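Local coordinates for protein hydroquinone dioxygenase large subunit (Pseudomonas sp., PDB 4ZXA) that probably serves as the large subunit of a two-subunit, iron(II)-dependent hydroquinone 1,2-dioxygenase with a cupin fold, which oxidises hydroquinone by ring cleavage, at residues Phe32-Phe37 with Pro123-Thr128; Glu43-Ile48 with Ser58-Ala63; Ala102-Gly107 with Asn115-Phe120; Ala69-Val74 with Phe141-Ala146; Thr27-Phe32 with Leu39-Tyr44. One frame throughout, in Å; residues are numbered along the deposited sequence.

Interaction 1. Residues Phe32-Phe37 with Pro123-Thr128; sequences FQLGAF and PLIMAT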
# COMPACT_ATOMS: atom_id res chain seq x y z
N PHE E 32 -8.49 -4.17 21.11
CA PHE E 32 -7.61 -3.78 22.21
C PHE E 32 -7.75 -2.30 22.54
O PHE E 32 -8.06 -1.47 21.67
CB PHE E 32 -6.14 -4.14 21.91
CG PHE E 32 -5.87 -5.62 21.90
CD1 PHE E 32 -6.10 -6.38 20.76
CD2 PHE E 32 -5.38 -6.26 23.03
CE1 PHE E 32 -5.85 -7.75 20.76
CE2 PHE E 32 -5.13 -7.62 23.03
CZ PHE E 32 -5.36 -8.37 21.89
N GLN E 33 -7.52 -1.97 23.80
CA GLN E 33 -7.55 -0.60 24.26
C GLN E 33 -6.17 -0.24 24.78
O GLN E 33 -5.55 -1.00 25.53
CB GLN E 33 -8.58 -0.43 25.38
CG GLN E 33 -8.83 1.02 25.78
CD GLN E 33 -9.75 1.73 24.80
OE1 GLN E 33 -10.60 1.09 24.18
NE2 GLN E 33 -9.57 3.03 24.63
N LEU E 34 -5.69 0.93 24.38
CA LEU E 34 -4.42 1.43 24.87
C LEU E 34 -4.65 2.90 25.09
O LEU E 34 -4.79 3.66 24.14
CB LEU E 34 -3.32 1.19 23.84
CG LEU E 34 -1.90 1.61 24.20
CD1 LEU E 34 -1.49 1.00 25.54
CD2 LEU E 34 -0.92 1.18 23.11
N GLY E 35 -4.71 3.31 26.36
CA GLY E 35 -5.11 4.66 26.69
C GLY E 35 -6.35 4.95 25.88
O GLY E 35 -7.32 4.20 25.92
N ALA E 36 -6.33 6.03 25.11
CA ALA E 36 -7.53 6.46 24.41
C ALA E 36 -7.66 5.84 23.03
O ALA E 36 -8.62 6.15 22.31
CB ALA E 36 -7.58 7.99 24.32
N PHE E 37 -6.72 4.97 22.65
CA PHE E 37 -6.75 4.32 21.34
C PHE E 37 -7.55 3.03 21.40
O PHE E 37 -7.46 2.28 22.37
CB PHE E 37 -5.33 3.98 20.84
CG PHE E 37 -4.53 5.16 20.38
CD1 PHE E 37 -4.75 5.71 19.14
CD2 PHE E 37 -3.55 5.70 21.18
CE1 PHE E 37 -4.01 6.80 18.71
CE2 PHE E 37 -2.82 6.79 20.75
CZ PHE E 37 -3.06 7.33 19.51
N PRO E 123 6.92 -0.79 28.71
CA PRO E 123 6.45 -2.17 28.91
C PRO E 123 4.96 -2.37 28.65
O PRO E 123 4.57 -3.46 28.20
CB PRO E 123 6.79 -2.46 30.38
CG PRO E 123 7.84 -1.46 30.74
CD PRO E 123 7.53 -0.23 29.92
N LEU E 124 4.14 -1.36 28.92
CA LEU E 124 2.69 -1.46 28.68
C LEU E 124 2.36 -1.54 27.18
O LEU E 124 1.68 -2.47 26.72
CB LEU E 124 1.94 -0.31 29.35
CG LEU E 124 0.44 -0.23 29.06
CD1 LEU E 124 -0.27 -1.52 29.48
CD2 LEU E 124 -0.21 0.99 29.71
N ILE E 125 2.85 -0.57 26.41
CA ILE E 125 2.60 -0.57 24.97
C ILE E 125 3.23 -1.80 24.31
O ILE E 125 2.67 -2.35 23.36
CB ILE E 125 3.11 0.71 24.28
CG1 ILE E 125 2.83 0.64 22.78
CG2 ILE E 125 4.59 0.91 24.54
CD1 ILE E 125 2.79 1.99 22.11
N MET E 126 4.38 -2.23 24.83
CA MET E 126 5.03 -3.42 24.30
C MET E 126 4.19 -4.67 24.56
O MET E 126 4.07 -5.53 23.70
CB MET E 126 6.45 -3.60 24.87
CG MET E 126 7.09 -4.93 24.55
SD MET E 126 7.49 -5.13 22.79
CE MET E 126 8.81 -3.92 22.64
N ALA E 127 3.61 -4.75 25.74
CA ALA E 127 2.78 -5.90 26.11
C ALA E 127 1.52 -5.92 25.25
O ALA E 127 1.14 -6.96 24.72
CB ALA E 127 2.42 -5.84 27.59
N THR E 128 0.90 -4.76 25.11
CA THR E 128 -0.26 -4.63 24.24
C THR E 128 0.08 -5.04 22.81
O THR E 128 -0.65 -5.82 22.20
CB THR E 128 -0.81 -3.19 24.23
OG1 THR E 128 -1.02 -2.76 25.58
CG2 THR E 128 -2.11 -3.11 23.45
O HOH W 1 -3.69 -2.46 26.78

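Interaction 2. Residues Glu43-Ile48 with Ser58-Ala63; sequences EYFARI and SHLIPA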
# COMPACT_ATOMS: atom_id res chain seq x y z
N GLU E 43 -11.59 -8.84 8.59
CA GLU E 43 -11.07 -9.78 7.60
C GLU E 43 -10.01 -9.16 6.69
O GLU E 43 -9.19 -9.87 6.12
CB GLU E 43 -12.22 -10.36 6.77
CG GLU E 43 -13.15 -11.27 7.55
CD GLU E 43 -14.29 -10.52 8.23
OE1 GLU E 43 -14.25 -9.27 8.24
OE2 GLU E 43 -15.21 -11.17 8.75
N TYR E 44 -10.03 -7.84 6.56
CA TYR E 44 -9.08 -7.15 5.68
C TYR E 44 -8.25 -6.05 6.35
O TYR E 44 -7.12 -5.79 5.93
CB TYR E 44 -9.81 -6.53 4.49
CG TYR E 44 -10.08 -7.47 3.33
CD1 TYR E 44 -11.38 -7.76 2.93
CD2 TYR E 44 -9.03 -8.06 2.64
CE1 TYR E 44 -11.62 -8.60 1.87
CE2 TYR E 44 -9.27 -8.91 1.58
CZ TYR E 44 -10.56 -9.18 1.19
OH TYR E 44 -10.80 -10.03 0.13
N PHE E 45 -8.79 -5.39 7.37
CA PHE E 45 -8.13 -4.20 7.90
C PHE E 45 -7.90 -4.19 9.41
O PHE E 45 -8.75 -4.62 10.19
CB PHE E 45 -8.92 -2.94 7.54
CG PHE E 45 -9.40 -2.92 6.12
CD1 PHE E 45 -8.51 -2.72 5.07
CD2 PHE E 45 -10.75 -3.08 5.83
CE1 PHE E 45 -8.95 -2.70 3.75
CE2 PHE E 45 -11.20 -3.05 4.51
CZ PHE E 45 -10.30 -2.87 3.47
N ALA E 46 -6.74 -3.68 9.80
CA ALA E 46 -6.57 -3.16 11.15
C ALA E 46 -7.27 -1.81 11.19
O ALA E 46 -7.24 -1.04 10.22
CB ALA E 46 -5.10 -3.02 11.49
N ARG E 47 -7.89 -1.50 12.32
CA ARG E 47 -8.59 -0.25 12.46
C ARG E 47 -8.21 0.42 13.77
O ARG E 47 -8.26 -0.21 14.82
CB ARG E 47 -10.09 -0.48 12.41
CG ARG E 47 -10.89 0.78 12.72
CD ARG E 47 -12.35 0.45 12.76
NE ARG E 47 -13.16 1.64 12.95
CZ ARG E 47 -14.35 1.63 13.54
NH1 ARG E 47 -14.85 0.49 13.99
NH2 ARG E 47 -15.04 2.76 13.68
N ILE E 48 -7.84 1.69 13.70
CA ILE E 48 -7.42 2.44 14.87
C ILE E 48 -8.37 3.59 15.08
O ILE E 48 -8.62 4.34 14.15
CB ILE E 48 -6.01 3.05 14.67
CG1 ILE E 48 -5.03 1.97 14.25
CG2 ILE E 48 -5.53 3.74 15.96
CD1 ILE E 48 -4.92 0.88 15.27
N SER E 58 -11.26 7.57 12.95
CA SER E 58 -10.84 6.22 12.57
C SER E 58 -9.88 6.20 11.40
O SER E 58 -9.78 7.16 10.63
CB SER E 58 -12.06 5.35 12.23
OG SER E 58 -13.00 5.42 13.27
N HIS E 59 -9.19 5.08 11.26
CA HIS E 59 -8.28 4.88 10.15
C HIS E 59 -8.04 3.40 9.87
O HIS E 59 -7.82 2.60 10.79
CB HIS E 59 -6.98 5.63 10.41
CG HIS E 59 -5.97 5.47 9.33
ND1 HIS E 59 -6.09 6.09 8.10
CD2 HIS E 59 -4.83 4.75 9.28
CE1 HIS E 59 -5.06 5.76 7.35
NE2 HIS E 59 -4.27 4.96 8.04
N LEU E 60 -8.10 3.02 8.60
CA LEU E 60 -7.91 1.63 8.23
C LEU E 60 -6.52 1.41 7.65
O LEU E 60 -6.00 2.24 6.90
CB LEU E 60 -8.96 1.19 7.20
CG LEU E 60 -10.32 0.63 7.62
CD1 LEU E 60 -10.55 0.68 9.13
CD2 LEU E 60 -11.43 1.34 6.86
N ILE E 61 -5.92 0.28 8.02
CA ILE E 61 -4.69 -0.18 7.40
C ILE E 61 -4.85 -1.67 7.08
O ILE E 61 -5.24 -2.45 7.94
CB ILE E 61 -3.49 0.03 8.34
CG1 ILE E 61 -3.40 1.49 8.76
CG2 ILE E 61 -2.22 -0.44 7.69
CD1 ILE E 61 -2.37 1.75 9.85
N PRO E 62 -4.58 -2.05 5.82
CA PRO E 62 -4.62 -3.47 5.41
C PRO E 62 -3.84 -4.34 6.40
O PRO E 62 -2.73 -3.97 6.79
CB PRO E 62 -3.89 -3.46 4.06
CG PRO E 62 -4.09 -2.05 3.54
CD PRO E 62 -4.07 -1.16 4.77
N ALA E 63 -4.42 -5.47 6.79
CA ALA E 63 -3.94 -6.26 7.91
C ALA E 63 -2.52 -6.77 7.74
O ALA E 63 -1.76 -6.86 8.71
CB ALA E 63 -4.89 -7.43 8.19

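Interaction 3. Residues Ala102-Gly107 with Asn115-Phe120; sequences AGTFNG and NYTENF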
# COMPACT_ATOMS: atom_id res chain seq x y z
N ALA E 102 -1.54 9.42 15.94
CA ALA E 102 -2.35 9.26 14.74
C ALA E 102 -2.48 10.61 14.08
O ALA E 102 -3.21 11.47 14.57
CB ALA E 102 -3.74 8.70 15.08
N GLY E 103 -1.78 10.79 12.96
CA GLY E 103 -1.87 12.02 12.19
C GLY E 103 -1.04 13.15 12.75
O GLY E 103 -0.95 14.23 12.17
N THR E 104 -0.42 12.92 13.89
CA THR E 104 0.27 14.01 14.55
C THR E 104 1.41 14.55 13.69
O THR E 104 1.68 15.75 13.68
CB THR E 104 0.80 13.58 15.92
OG1 THR E 104 -0.32 13.33 16.77
CG2 THR E 104 1.69 14.67 16.52
N PHE E 105 2.06 13.66 12.97
CA PHE E 105 3.17 14.07 12.13
C PHE E 105 2.77 14.06 10.67
O PHE E 105 3.53 13.65 9.80
CB PHE E 105 4.38 13.20 12.41
CG PHE E 105 4.82 13.30 13.83
CD1 PHE E 105 4.50 12.30 14.74
CD2 PHE E 105 5.48 14.43 14.29
CE1 PHE E 105 4.87 12.40 16.08
CE2 PHE E 105 5.85 14.55 15.64
CZ PHE E 105 5.55 13.54 16.53
N ASN E 106 1.55 14.52 10.44
CA ASN E 106 0.96 14.59 9.11
C ASN E 106 0.39 15.98 8.89
O ASN E 106 -0.71 16.31 9.35
CB ASN E 106 -0.14 13.52 8.99
CG ASN E 106 -0.85 13.56 7.67
OD1 ASN E 106 -1.40 14.59 7.25
ND2 ASN E 106 -0.85 12.41 6.98
N GLY E 107 1.16 16.81 8.18
CA GLY E 107 0.79 18.19 7.93
C GLY E 107 -0.70 18.44 7.85
O GLY E 107 -1.23 19.34 8.51
N ASN E 115 -5.65 15.08 14.78
CA ASN E 115 -4.64 14.15 15.24
C ASN E 115 -4.77 13.89 16.74
O ASN E 115 -5.38 14.66 17.46
CB ASN E 115 -3.26 14.72 14.94
CG ASN E 115 -3.09 16.12 15.51
OD1 ASN E 115 -3.79 17.06 15.11
ND2 ASN E 115 -2.14 16.27 16.43
N TYR E 116 -4.17 12.81 17.20
CA TYR E 116 -4.04 12.56 18.63
C TYR E 116 -2.74 11.82 18.93
O TYR E 116 -2.33 10.93 18.18
CB TYR E 116 -5.25 11.77 19.14
CG TYR E 116 -5.16 11.36 20.59
CD1 TYR E 116 -5.45 12.25 21.62
CD2 TYR E 116 -4.82 10.06 20.93
CE1 TYR E 116 -5.38 11.85 22.96
CE2 TYR E 116 -4.75 9.65 22.25
CZ TYR E 116 -5.03 10.55 23.26
OH TYR E 116 -4.94 10.11 24.57
N THR E 117 -2.09 12.19 20.03
CA THR E 117 -0.90 11.49 20.51
C THR E 117 -1.07 11.16 21.98
O THR E 117 -1.65 11.95 22.71
CB THR E 117 0.37 12.36 20.41
OG1 THR E 117 0.41 13.05 19.16
CG2 THR E 117 1.63 11.50 20.60
N GLU E 118 -0.57 10.00 22.42
CA GLU E 118 -0.58 9.65 23.83
C GLU E 118 0.70 8.92 24.21
O GLU E 118 1.19 8.10 23.45
CB GLU E 118 -1.79 8.80 24.21
CG GLU E 118 -1.76 8.36 25.68
CD GLU E 118 -3.09 7.84 26.19
OE1 GLU E 118 -4.08 7.83 25.41
OE2 GLU E 118 -3.16 7.45 27.38
N ASN E 119 1.22 9.22 25.40
CA ASN E 119 2.50 8.67 25.85
C ASN E 119 2.31 7.42 26.70
O ASN E 119 1.33 7.30 27.42
CB ASN E 119 3.27 9.72 26.62
CG ASN E 119 4.70 9.31 26.90
OD1 ASN E 119 5.03 8.83 27.99
ND2 ASN E 119 5.57 9.50 25.92
N PHE E 120 3.25 6.48 26.62
CA PHE E 120 3.10 5.20 27.31
C PHE E 120 4.42 4.69 27.89
O PHE E 120 5.47 4.88 27.30
CB PHE E 120 2.52 4.14 26.38
CG PHE E 120 1.10 4.41 25.96
CD1 PHE E 120 0.04 3.96 26.73
CD2 PHE E 120 0.82 5.09 24.78
CE1 PHE E 120 -1.28 4.19 26.34
CE2 PHE E 120 -0.50 5.34 24.39
CZ PHE E 120 -1.55 4.89 25.17

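Interaction 4. Residues Ala69-Val74 with Phe141-Ala146; sequences AMMRDV and FDPFAA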
# COMPACT_ATOMS: atom_id res chain seq x y z
N ALA E 69 4.38 -4.12 10.02
CA ALA E 69 4.87 -2.90 10.68
C ALA E 69 5.01 -3.09 12.17
O ALA E 69 6.04 -2.76 12.75
CB ALA E 69 3.96 -1.72 10.38
N MET E 70 3.97 -3.63 12.81
CA MET E 70 3.97 -3.77 14.26
C MET E 70 4.99 -4.81 14.66
O MET E 70 5.63 -4.70 15.71
CB MET E 70 2.58 -4.17 14.80
CG MET E 70 2.59 -4.44 16.31
SD MET E 70 0.94 -4.51 17.05
CE MET E 70 0.46 -2.78 16.89
N MET E 71 5.14 -5.81 13.80
CA MET E 71 6.15 -6.84 14.02
C MET E 71 7.53 -6.21 14.11
O MET E 71 8.33 -6.61 14.94
CB MET E 71 6.15 -7.88 12.92
CG MET E 71 7.19 -8.96 13.12
SD MET E 71 6.70 -10.18 14.34
CE MET E 71 7.87 -9.87 15.67
N ARG E 72 7.81 -5.24 13.24
CA ARG E 72 9.12 -4.58 13.30
C ARG E 72 9.21 -3.77 14.58
O ARG E 72 10.21 -3.85 15.29
CB ARG E 72 9.42 -3.72 12.06
CG ARG E 72 9.52 -4.50 10.72
CD ARG E 72 10.33 -5.76 10.89
NE ARG E 72 10.51 -6.55 9.68
CZ ARG E 72 9.55 -7.27 9.10
NH1 ARG E 72 8.31 -7.27 9.58
NH2 ARG E 72 9.83 -7.99 8.02
N ASP E 73 8.16 -3.01 14.89
CA ASP E 73 8.19 -2.13 16.06
C ASP E 73 8.45 -2.93 17.34
O ASP E 73 9.16 -2.46 18.23
CB ASP E 73 6.90 -1.33 16.21
CG ASP E 73 7.15 0.12 16.61
OD1 ASP E 73 8.32 0.52 16.84
OD2 ASP E 73 6.16 0.88 16.70
N VAL E 74 7.89 -4.13 17.40
CA VAL E 74 8.04 -4.96 18.59
C VAL E 74 9.42 -5.58 18.65
O VAL E 74 10.04 -5.62 19.71
CB VAL E 74 6.98 -6.07 18.66
CG1 VAL E 74 7.48 -7.22 19.51
CG2 VAL E 74 5.69 -5.52 19.19
N PHE E 141 0.25 -16.91 8.21
CA PHE E 141 0.91 -15.64 7.91
C PHE E 141 2.10 -15.35 8.84
O PHE E 141 1.96 -15.31 10.06
CB PHE E 141 -0.11 -14.49 7.98
CG PHE E 141 0.46 -13.13 7.65
CD1 PHE E 141 0.72 -12.78 6.32
CD2 PHE E 141 0.69 -12.19 8.64
CE1 PHE E 141 1.24 -11.53 6.00
CE2 PHE E 141 1.20 -10.94 8.32
CZ PHE E 141 1.48 -10.61 6.99
N ASP E 142 3.26 -15.12 8.25
CA ASP E 142 4.47 -14.79 8.98
C ASP E 142 4.87 -13.34 8.67
O ASP E 142 5.42 -13.06 7.61
CB ASP E 142 5.59 -15.76 8.59
CG ASP E 142 6.97 -15.30 9.05
OD1 ASP E 142 7.09 -14.43 9.93
OD2 ASP E 142 7.95 -15.85 8.52
N PRO E 143 4.60 -12.43 9.61
CA PRO E 143 4.83 -10.98 9.51
C PRO E 143 6.30 -10.60 9.29
O PRO E 143 6.58 -9.44 8.96
CB PRO E 143 4.38 -10.44 10.88
CG PRO E 143 3.65 -11.54 11.52
CD PRO E 143 4.18 -12.82 10.96
N PHE E 144 7.21 -11.54 9.48
CA PHE E 144 8.64 -11.28 9.34
C PHE E 144 9.21 -11.66 7.96
O PHE E 144 10.40 -11.50 7.70
CB PHE E 144 9.40 -12.04 10.41
CG PHE E 144 10.05 -11.17 11.44
CD1 PHE E 144 9.98 -11.50 12.78
CD2 PHE E 144 10.75 -10.04 11.06
CE1 PHE E 144 10.58 -10.72 13.72
CE2 PHE E 144 11.37 -9.25 12.01
CZ PHE E 144 11.29 -9.59 13.33
N ALA E 145 8.35 -12.17 7.09
CA ALA E 145 8.79 -12.68 5.80
C ALA E 145 8.26 -11.84 4.65
O ALA E 145 7.29 -11.10 4.80
CB ALA E 145 8.35 -14.12 5.64
N ALA E 146 8.92 -11.96 3.49
CA ALA E 146 8.44 -11.32 2.27
C ALA E 146 7.19 -12.02 1.77
O ALA E 146 6.94 -13.17 2.13
CB ALA E 146 9.50 -11.34 1.20
O HOH W 2 7.88 -8.68 6.23

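Interaction 5. Residues Thr27-Phe32 with Leu39-Tyr44; sequences TGYRSF and LSRDEY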
# COMPACT_ATOMS: atom_id res chain seq x y z
N THR E 27 -15.67 -12.21 13.47
CA THR E 27 -14.32 -12.19 12.93
C THR E 27 -13.39 -13.13 13.66
O THR E 27 -12.47 -13.68 13.07
CB THR E 27 -13.70 -10.78 12.93
OG1 THR E 27 -13.36 -10.41 14.26
CG2 THR E 27 -14.68 -9.77 12.35
N GLY E 28 -13.63 -13.31 14.96
CA GLY E 28 -12.81 -14.19 15.77
C GLY E 28 -11.65 -13.47 16.44
O GLY E 28 -10.83 -14.10 17.12
N TYR E 29 -11.57 -12.16 16.26
CA TYR E 29 -10.46 -11.39 16.81
C TYR E 29 -10.89 -10.55 18.00
O TYR E 29 -12.05 -10.17 18.12
CB TYR E 29 -9.86 -10.46 15.74
CG TYR E 29 -9.36 -11.13 14.47
CD1 TYR E 29 -8.25 -11.98 14.50
CD2 TYR E 29 -9.96 -10.88 13.25
CE1 TYR E 29 -7.79 -12.58 13.34
CE2 TYR E 29 -9.50 -11.48 12.08
CZ TYR E 29 -8.41 -12.33 12.14
OH TYR E 29 -7.96 -12.93 10.99
N ARG E 30 -9.93 -10.24 18.86
CA ARG E 30 -10.14 -9.35 19.99
C ARG E 30 -9.78 -7.91 19.63
O ARG E 30 -8.80 -7.66 18.95
CB ARG E 30 -9.22 -9.77 21.14
CG ARG E 30 -9.31 -11.22 21.56
CD ARG E 30 -8.30 -11.51 22.66
NE ARG E 30 -8.43 -12.87 23.17
CZ ARG E 30 -9.25 -13.21 24.15
NH1 ARG E 30 -10.01 -12.28 24.72
NH2 ARG E 30 -9.32 -14.46 24.57
N SER E 31 -10.56 -6.96 20.11
CA SER E 31 -10.15 -5.56 20.00
C SER E 31 -9.29 -5.22 21.21
O SER E 31 -9.34 -5.92 22.21
CB SER E 31 -11.37 -4.64 19.94
OG SER E 31 -12.19 -4.81 21.09
N PHE E 32 -8.49 -4.17 21.11
CA PHE E 32 -7.61 -3.78 22.21
C PHE E 32 -7.75 -2.30 22.54
O PHE E 32 -8.06 -1.47 21.67
CB PHE E 32 -6.14 -4.14 21.91
CG PHE E 32 -5.87 -5.62 21.90
CD1 PHE E 32 -6.10 -6.38 20.76
CD2 PHE E 32 -5.38 -6.26 23.03
CE1 PHE E 32 -5.85 -7.75 20.76
CE2 PHE E 32 -5.13 -7.62 23.03
CZ PHE E 32 -5.36 -8.37 21.89
N LEU E 39 -7.79 -0.43 19.16
CA LEU E 39 -7.28 -1.22 18.05
C LEU E 39 -8.12 -2.49 17.80
O LEU E 39 -8.23 -3.35 18.68
CB LEU E 39 -5.82 -1.58 18.31
CG LEU E 39 -4.95 -0.35 18.54
CD1 LEU E 39 -4.82 -0.04 20.02
CD2 LEU E 39 -3.58 -0.56 17.91
N SER E 40 -8.70 -2.59 16.60
CA SER E 40 -9.42 -3.80 16.21
C SER E 40 -9.07 -4.17 14.79
O SER E 40 -8.55 -3.35 14.05
CB SER E 40 -10.93 -3.56 16.29
OG SER E 40 -11.34 -2.69 15.26
N ARG E 41 -9.37 -5.41 14.41
CA ARG E 41 -9.14 -5.85 13.04
C ARG E 41 -10.30 -6.70 12.55
O ARG E 41 -10.97 -7.36 13.33
CB ARG E 41 -7.83 -6.63 12.93
CG ARG E 41 -7.95 -8.10 13.26
CD ARG E 41 -6.94 -8.92 12.48
NE ARG E 41 -7.36 -9.15 11.10
CZ ARG E 41 -6.70 -9.90 10.23
NH1 ARG E 41 -5.58 -10.51 10.59
NH2 ARG E 41 -7.16 -10.05 9.00
N ASP E 42 -10.53 -6.67 11.24
CA ASP E 42 -11.52 -7.54 10.63
C ASP E 42 -10.84 -8.44 9.61
O ASP E 42 -9.67 -8.77 9.74
CB ASP E 42 -12.65 -6.74 10.00
CG ASP E 42 -12.16 -5.74 8.98
OD1 ASP E 42 -11.05 -5.92 8.46
OD2 ASP E 42 -12.88 -4.76 8.72
N GLU E 43 -11.59 -8.84 8.59
CA GLU E 43 -11.07 -9.78 7.60
C GLU E 43 -10.01 -9.16 6.69
O GLU E 43 -9.19 -9.87 6.12
CB GLU E 43 -12.22 -10.36 6.77
CG GLU E 43 -13.15 -11.27 7.55
CD GLU E 43 -14.29 -10.52 8.23
OE1 GLU E 43 -14.25 -9.27 8.24
OE2 GLU E 43 -15.21 -11.17 8.75
N TYR E 44 -10.03 -7.84 6.56
CA TYR E 44 -9.08 -7.15 5.68
C TYR E 44 -8.25 -6.05 6.35
O TYR E 44 -7.12 -5.79 5.93
CB TYR E 44 -9.81 -6.53 4.49
CG TYR E 44 -10.08 -7.47 3.33
CD1 TYR E 44 -11.38 -7.76 2.93
CD2 TYR E 44 -9.03 -8.06 2.64
CE1 TYR E 44 -11.62 -8.60 1.87
CE2 TYR E 44 -9.27 -8.91 1.58
CZ TYR E 44 -10.56 -9.18 1.19
OH TYR E 44 -10.80 -10.03 0.13
O HOH W 3 -13.40 -7.86 14.80

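Interaction 1. Residues Phe32-Phe37 with Pro123-Thr128
Leu34 reaches from the tight hairpin of strands 32-34 and 37-41 onto helix 122-136, a sheet-to-helix packing in which the strand and helix segments run nearly antiparallel, at 166°, with their axes 9.7 Å apart. The apolar part belongs to the two methyl branches of Leu34. CD2 lies against the outer arm of Ile125, 3.8 Å from its CG1, while CD1 meets CG of Leu124 at 4.2 Å as the two leucine side chains slide past each other in opposite directions. CD1 also borders Thr128 OG1. CG of Leu34 is anti to the backbone N (chi1 -178°), and the two methyls it carries meet the helix; Phe120 and Leu100 of the neighbouring sheet pack on the same side chain.

The turn itself is type II', Leu34 to Phe37, with positive phi at Gly35; Gln33 NE2 binds Gly35 O within its own segment at 2.8 Å and 169°.

Polar linkage across the contact runs through a water that donates to Gln33 O and to Thr128 OG1. That hydroxyl donates in turn to Leu124 O, which also accepts from Thr128 N; OG1 approaches from above the carbonyl plane, 2.9 Å from Leu124 O.

Interaction 2. Residues Glu43-Ile48 with Ser58-Ala63
Leu60 lies obliquely across Phe45 and Arg47, its CG 3.8 Å from Phe45 CB and its CD1 3.5 Å from Arg47 CB. The Phe45 ring turns an edge to Pro62 CA, and one of its faces is occupied by CB of the preceding Tyr44. The Arg47 chain is extended from CG to NE, bringing NE alongside Ser58; NH2 then makes a weak bond to Ser58 OG, 3.4 Å long, near the guanidinium plane.

Strands 45-52 and 55-62 form an antiparallel beta hairpin. Ala46 with Ile61 and Ile48 with His59 are hydrogen-bonded pairs, and Arg47 with Leu60 is a non-hydrogen-bonded one. Ala46 N reaches Ile61 O at 2.7 Å but at only 138°, whereas the return bond from Ile61 N to Ala46 O is straighter, at 170°. Beyond Pro62, at the N-cap of helix 63-75, Ala63 N donates to Tyr44 O at 2.9 Å.

The register is thus set by backbone bonds, up to the first turn of the helix, and the long Arg47-Ser58 bond probably contributes little to it.

Interaction 3. Residues Ala102-Gly107 with Asn115-Phe120
Ala102 and Tyr116 form an antiparallel hydrogen-bonded pair at the edge of the large sheet, where strand 97-102 meets the outermost strand 116-121. Both of their backbone groups are satisfied: Ala102 N donates to Tyr116 O at 2.8 Å, and Tyr116 N returns a bond to Ala102 O at 3.1 Å. The latter oxygen also receives a CA-H contact from Asn115.

Beyond the pair the chain turns away through a type I turn, Gly103 to Asn106, with Asn115 CB packed against Gly103 C at 3.5 Å. Asn106 is the N-cap of helix 107-111, OD1 accepting from Leu109 N; its ND2 separately donates to His87 O.

Thr104 carries the side-chain link. Its OG1 stands anti to the carbonyl carbon (chi1 -67°), donates to Thr117 OG1 across a short 2.5 Å separation, whose exact value is doubtful, and accepts a weak bond from Asn115 ND2, both partner side chains crossing it at about a right angle. Farther along, Tyr116 OH donates to Glu118 OE1, which also accepts from Ala36 N; the phenol comes from above the carboxylate plane, OH to OE1 being 2.6 Å.

Interaction 4. Residues Ala69-Val74 with Phe141-Ala146
Met71 and Arg72 approach different parts of the Phe144 ring. Met71 crosses the ring at about a right angle and sets CG over one face, 3.8 Å from the centroid and 12° off the normal, which makes a CH-pi contact. Its sulfur sits obliquely as a Met-aromatic partner, with SD 4.4 Å from the same centroid, and its CE touches Phe144 CE1. The other partner, Arg72, lies obliquely to the ring: Phe144 CD2 stands over the centre of the guanidinium, 3.6 Å from CZ, with the two planes 56° apart, too steep for a parallel stack.

This places the loop 141-146 on helix 63-75, where Met71 CB also packs on Pro143 CB at 3.7 Å. The loop's shape comes from a type I turn, Asp142 to Ala145, and an Asx turn in which Asp142 OD1 accepts from Phe144 N.

The bend at chi2 (-44°) brings Arg72 CD beside the ring at Phe144 CE2; farther out, NH1 donates to Pro143 O at 2.8 Å, tilted from the carbonyl plane. A water accepts from Arg72 NH2 and donates to Pro143 O and Ala145 O. Arg72 NE and NH2 further bind the carbonyls of Trp230 and Thr229; Trp230 lines the 4-hydroxybenzonitrile pocket, and the Arg72 side chain is about 7 Å from that ligand.

Interaction 5. Residues Thr27-Phe32 with Leu39-Tyr44
Residues 27-32 and 39-43 run antiparallel, their end-to-end directions 167° apart, and join as a beta hairpin at the pair Phe32 and Leu39. The pair is hydrogen-bonded in both directions, Phe32 N to Leu39 O at 2.6 Å and Leu39 N to Phe32 O at 2.7 Å. Next to it, Ser31 CB and Ser40 CB pack on each other.

Farther from the pair the two chains diverge, and side chains make the contact. The Tyr29 ring lies flat on Arg41: CD sits over the ring centre, 3.5 Å from the centroid, a CH-pi contact, and the guanidinium, 9° from parallel to the ring, is offset toward the hydroxyl end, with Tyr29 OH over its centre. Arg41 NE is 3.3 Å from Tyr29 CE2. A bend at chi3 (-79°) places NE for its bond to Asp42 O; NH2 binds the same oxygen, both in the guanidinium plane, a side-on grip that fixes the rotation of the group. NH2 also donates to Ala153 O. Tyr29 OH is bound to Gly155 and Asn138.

At the far end Thr27 OG1 accepts from Tyr29 N, an ST turn. A water joins this hydroxyl to the other segment, 2.6 Å from Thr27 OG1 and 2.9 Å from Arg41 O.

Interactions 2 and 5 build consecutive parts of one antiparallel sheet; they share Glu43 and Tyr44, are tied by Arg47 N to Ser40 O at 2.6 Å, and both touch the second subunit. Both are only partly buried; backbone bonds dominate interaction 2, while interaction 5 adds a tyrosine-arginine overlap to its backbone pair. Interaction 1 starts from the same sheet, sharing Phe32 with interaction 5, but is buried and mainly apolar, with a water as its polar link. Interaction 3, partly buried, belongs to the other sheet; its Glu118 OE1 reaches Ala36 N of interaction 1. Interaction 4, also buried, relies on aromatic and guanidinium contacts near the ligand pocket; its centre lies about 8 Å from the centre of the chain, nearest of the five.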